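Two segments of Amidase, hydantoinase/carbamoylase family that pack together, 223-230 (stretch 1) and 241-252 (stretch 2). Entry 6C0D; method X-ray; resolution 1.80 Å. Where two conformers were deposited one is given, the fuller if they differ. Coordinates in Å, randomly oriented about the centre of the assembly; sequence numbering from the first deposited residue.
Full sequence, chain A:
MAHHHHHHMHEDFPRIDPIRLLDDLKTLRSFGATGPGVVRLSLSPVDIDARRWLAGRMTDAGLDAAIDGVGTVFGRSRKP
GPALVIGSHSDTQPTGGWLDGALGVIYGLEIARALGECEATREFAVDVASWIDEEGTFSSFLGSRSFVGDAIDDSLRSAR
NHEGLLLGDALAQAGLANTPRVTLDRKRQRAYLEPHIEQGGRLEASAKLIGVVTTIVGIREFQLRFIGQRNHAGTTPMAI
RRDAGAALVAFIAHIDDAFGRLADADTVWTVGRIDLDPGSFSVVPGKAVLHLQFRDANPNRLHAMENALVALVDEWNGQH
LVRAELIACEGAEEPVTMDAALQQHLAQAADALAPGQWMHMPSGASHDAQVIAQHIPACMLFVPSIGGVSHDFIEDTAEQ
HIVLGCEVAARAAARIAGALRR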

# COMPACT_ATOMS: atom_id res chain seq x y z
N GLN A 223 14.76 -0.07 0.70
CA GLN A 223 13.55 -0.80 1.05
C GLN A 223 13.78 -1.47 2.38
O GLN A 223 14.87 -2.00 2.65
N LEU A 224 12.77 -1.47 3.22
CA LEU A 224 12.83 -2.16 4.49
C LEU A 224 11.67 -3.15 4.53
O LEU A 224 10.50 -2.73 4.47
N ARG A 225 12.00 -4.44 4.58
CA ARG A 225 11.02 -5.52 4.57
C ARG A 225 10.84 -6.07 5.97
O ARG A 225 11.81 -6.17 6.74
N PHE A 226 9.61 -6.46 6.29
CA PHE A 226 9.26 -7.06 7.57
C PHE A 226 8.62 -8.40 7.30
O PHE A 226 7.70 -8.49 6.48
N ILE A 227 9.13 -9.45 7.93
CA ILE A 227 8.67 -10.81 7.67
C ILE A 227 8.09 -11.33 8.97
O ILE A 227 8.83 -11.61 9.92
N GLY A 228 6.77 -11.47 9.00
CA GLY A 228 6.08 -12.02 10.13
C GLY A 228 5.30 -13.26 9.73
O GLY A 228 5.85 -14.14 9.06
N GLN A 229 4.03 -13.35 10.13
CA GLN A 229 3.23 -14.53 9.87
C GLN A 229 1.80 -14.10 9.57
O GLN A 229 1.21 -13.33 10.32
N ARG A 230 1.25 -14.59 8.46
CA ARG A 230 -0.16 -14.38 8.14
C ARG A 230 -1.02 -15.09 9.17
O ARG A 230 -0.68 -16.19 9.62
N ARG A 241 0.41 -12.91 17.88
CA ARG A 241 0.55 -12.40 16.52
C ARG A 241 1.98 -12.04 16.17
O ARG A 241 2.79 -11.68 17.03
N ARG A 242 2.27 -12.09 14.87
CA ARG A 242 3.52 -11.63 14.29
C ARG A 242 3.13 -10.75 13.10
O ARG A 242 3.35 -11.09 11.95
N ASP A 243 2.49 -9.62 13.42
CA ASP A 243 1.90 -8.73 12.42
C ASP A 243 3.00 -7.90 11.77
O ASP A 243 3.59 -7.02 12.41
N ALA A 244 3.28 -8.17 10.50
CA ALA A 244 4.38 -7.47 9.83
C ALA A 244 4.08 -5.98 9.65
O ALA A 244 5.01 -5.16 9.62
N GLY A 245 2.81 -5.62 9.48
CA GLY A 245 2.47 -4.21 9.33
C GLY A 245 2.60 -3.44 10.63
O GLY A 245 2.98 -2.27 10.64
N ALA A 246 2.28 -4.09 11.76
CA ALA A 246 2.47 -3.43 13.05
C ALA A 246 3.96 -3.22 13.33
O ALA A 246 4.34 -2.18 13.88
N ALA A 247 4.79 -4.20 12.99
CA ALA A 247 6.24 -4.02 13.10
C ALA A 247 6.70 -2.83 12.25
O ALA A 247 7.46 -1.98 12.72
N LEU A 248 6.23 -2.76 11.01
CA LEU A 248 6.65 -1.68 10.12
C LEU A 248 6.34 -0.32 10.72
O LEU A 248 7.17 0.60 10.70
N VAL A 249 5.11 -0.16 11.24
CA VAL A 249 4.68 1.13 11.78
C VAL A 249 5.50 1.50 13.01
O VAL A 249 5.90 2.65 13.21
N ALA A 250 5.76 0.51 13.87
CA ALA A 250 6.60 0.76 15.05
C ALA A 250 8.01 1.16 14.62
O ALA A 250 8.64 2.03 15.23
N PHE A 251 8.51 0.52 13.58
CA PHE A 251 9.87 0.80 13.14
C PHE A 251 9.99 2.24 12.63
O PHE A 251 11.02 2.88 12.85
N ILE A 252 8.96 2.76 11.99
CA ILE A 252 9.05 4.13 11.48
C ILE A 252 9.28 5.10 12.64
O ILE A 252 10.05 6.06 12.51

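Strand 223-227 lies across helix 244-252 at 140°, so the two run roughly antiparallel, their axes 7.7 Å apart at closest approach. The apolar contact centres on F226, whose CB points toward the helix with chi1 m (-64°) and chi2 84°. Its flat ring lies against the backbone: L248 CA sits over one face, 3.8 Å from the ring centroid, a CH-pi contact. Two alanines, which carry only a methyl, also border F226: A247 CB is 3.9 Å from F226 CD2, and A244 CB is 3.7 Å from F226 O. L248, t/t, adds its CB 3.8 Å from F226 CD1.

The edge of F226 is directed toward the face of F251 (chi1 t, chi2 97°), centroids 5.5 Å apart and planes at 64°. L224, two residues before F226 and on the same side of the strand, is t/p; L224 CD2 lies over one face of the F251 ring, 3.3 Å from F251 CE2.

Polar contacts gather where the strand has ended. Q229 N donates to R242 O at 3.0 Å, and one water bridges the same residues, donating to Q229 O (2.8 Å) and accepting from R242 N (2.7 Å). R242 CB points toward stretch 1 (chi1 m, chi2 141°), Q229 CB sideways (t/t); Q229 CB meets R242 CD at 3.8 Å. G228 suits its place because a CB would clash with R242 O. D243 (chi1 t) caps the helix, D243 OD1 accepting from A246 N at 2.9 Å.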

# COMPACT_ATOMS: atom_id res chain seq x y z
CB GLN A 223 13.20 -1.87 0.02
CG GLN A 223 12.68 -1.38 -1.30
CD GLN A 223 12.17 -2.53 -2.14
OE1 GLN A 223 12.00 -3.65 -1.64
NE2 GLN A 223 11.93 -2.27 -3.42
CB LEU A 224 12.76 -1.18 5.65
CG LEU A 224 12.92 -1.77 7.03
CD1 LEU A 224 14.27 -2.46 7.20
CD2 LEU A 224 12.78 -0.63 7.98
CB ARG A 225 11.46 -6.66 3.65
CG ARG A 225 11.51 -6.34 2.17
CD ARG A 225 11.94 -7.58 1.38
NE ARG A 225 12.04 -7.31 -0.05
CZ ARG A 225 12.78 -8.02 -0.90
NH1 ARG A 225 13.50 -9.04 -0.46
NH2 ARG A 225 12.81 -7.70 -2.19
CB PHE A 226 8.32 -6.14 8.36
CG PHE A 226 8.98 -4.85 8.73
CD1 PHE A 226 9.02 -3.80 7.82
CD2 PHE A 226 9.64 -4.73 9.94
CE1 PHE A 226 9.67 -2.61 8.13
CE2 PHE A 226 10.30 -3.53 10.26
CZ PHE A 226 10.32 -2.48 9.35
CB ILE A 227 9.79 -11.72 7.16
CG1 ILE A 227 10.38 -11.19 5.84
CG2 ILE A 227 9.24 -13.12 6.95
CD1 ILE A 227 11.49 -10.17 6.02
CB GLN A 229 3.27 -15.46 11.07
CG GLN A 229 2.46 -16.71 10.96
CD GLN A 229 2.60 -17.54 12.21
OE1 GLN A 229 3.60 -18.23 12.39
NE2 GLN A 229 1.62 -17.45 13.11
CB ARG A 230 -0.47 -14.93 6.75
CG ARG A 230 -0.80 -13.92 5.70
CD ARG A 230 -1.11 -14.61 4.38
NE ARG A 230 -0.43 -13.95 3.27
CZ ARG A 230 -0.76 -14.12 1.99
NH1 ARG A 230 -0.10 -13.46 1.04
NH2 ARG A 230 -1.76 -14.93 1.67
CB ARG A 241 -0.34 -11.17 16.31
CG ARG A 241 -1.79 -11.57 16.24
CD ARG A 241 -2.68 -10.37 16.00
NE ARG A 241 -4.06 -10.85 15.98
CZ ARG A 241 -5.06 -10.19 15.43
NH1 ARG A 241 -4.82 -9.00 14.87
NH2 ARG A 241 -6.29 -10.71 15.47
CB ARG A 242 4.40 -12.80 13.87
CG ARG A 242 4.77 -13.73 15.03
CD ARG A 242 4.75 -15.17 14.59
NE ARG A 242 5.34 -16.06 15.59
CZ ARG A 242 6.64 -16.32 15.66
NH1 ARG A 242 7.45 -15.76 14.78
NH2 ARG A 242 7.11 -17.15 16.59
CB ASP A 243 0.84 -7.87 13.11
CG ASP A 243 0.07 -6.98 12.16
OD1 ASP A 243 0.67 -6.43 11.20
OD2 ASP A 243 -1.13 -6.77 12.46
CB ALA A 244 4.65 -8.10 8.47
CB ALA A 246 1.84 -4.26 14.16
CB ALA A 247 6.96 -5.30 12.67
CB LEU A 248 5.95 -1.84 8.76
CG LEU A 248 6.27 -0.82 7.66
CD1 LEU A 248 6.00 -1.43 6.29
CD2 LEU A 248 5.42 0.46 7.81
CB VAL A 249 3.17 1.06 12.10
CG1 VAL A 249 2.75 2.11 13.11
CG2 VAL A 249 2.36 1.16 10.81
CB ALA A 250 6.66 -0.50 15.93
CB PHE A 251 10.29 -0.20 12.06
CG PHE A 251 11.80 -0.26 11.84
CD1 PHE A 251 12.56 -1.24 12.46
CD2 PHE A 251 12.43 0.69 11.06
CE1 PHE A 251 13.96 -1.29 12.27
CE2 PHE A 251 13.83 0.65 10.88
CZ PHE A 251 14.58 -0.34 11.48
CB ILE A 252 7.79 4.50 10.66
CG1 ILE A 252 7.81 3.74 9.33
CG2 ILE A 252 7.74 6.03 10.39
CD1 ILE A 252 6.49 3.91 8.49
O HOH W 1 0.47 -12.98 13.01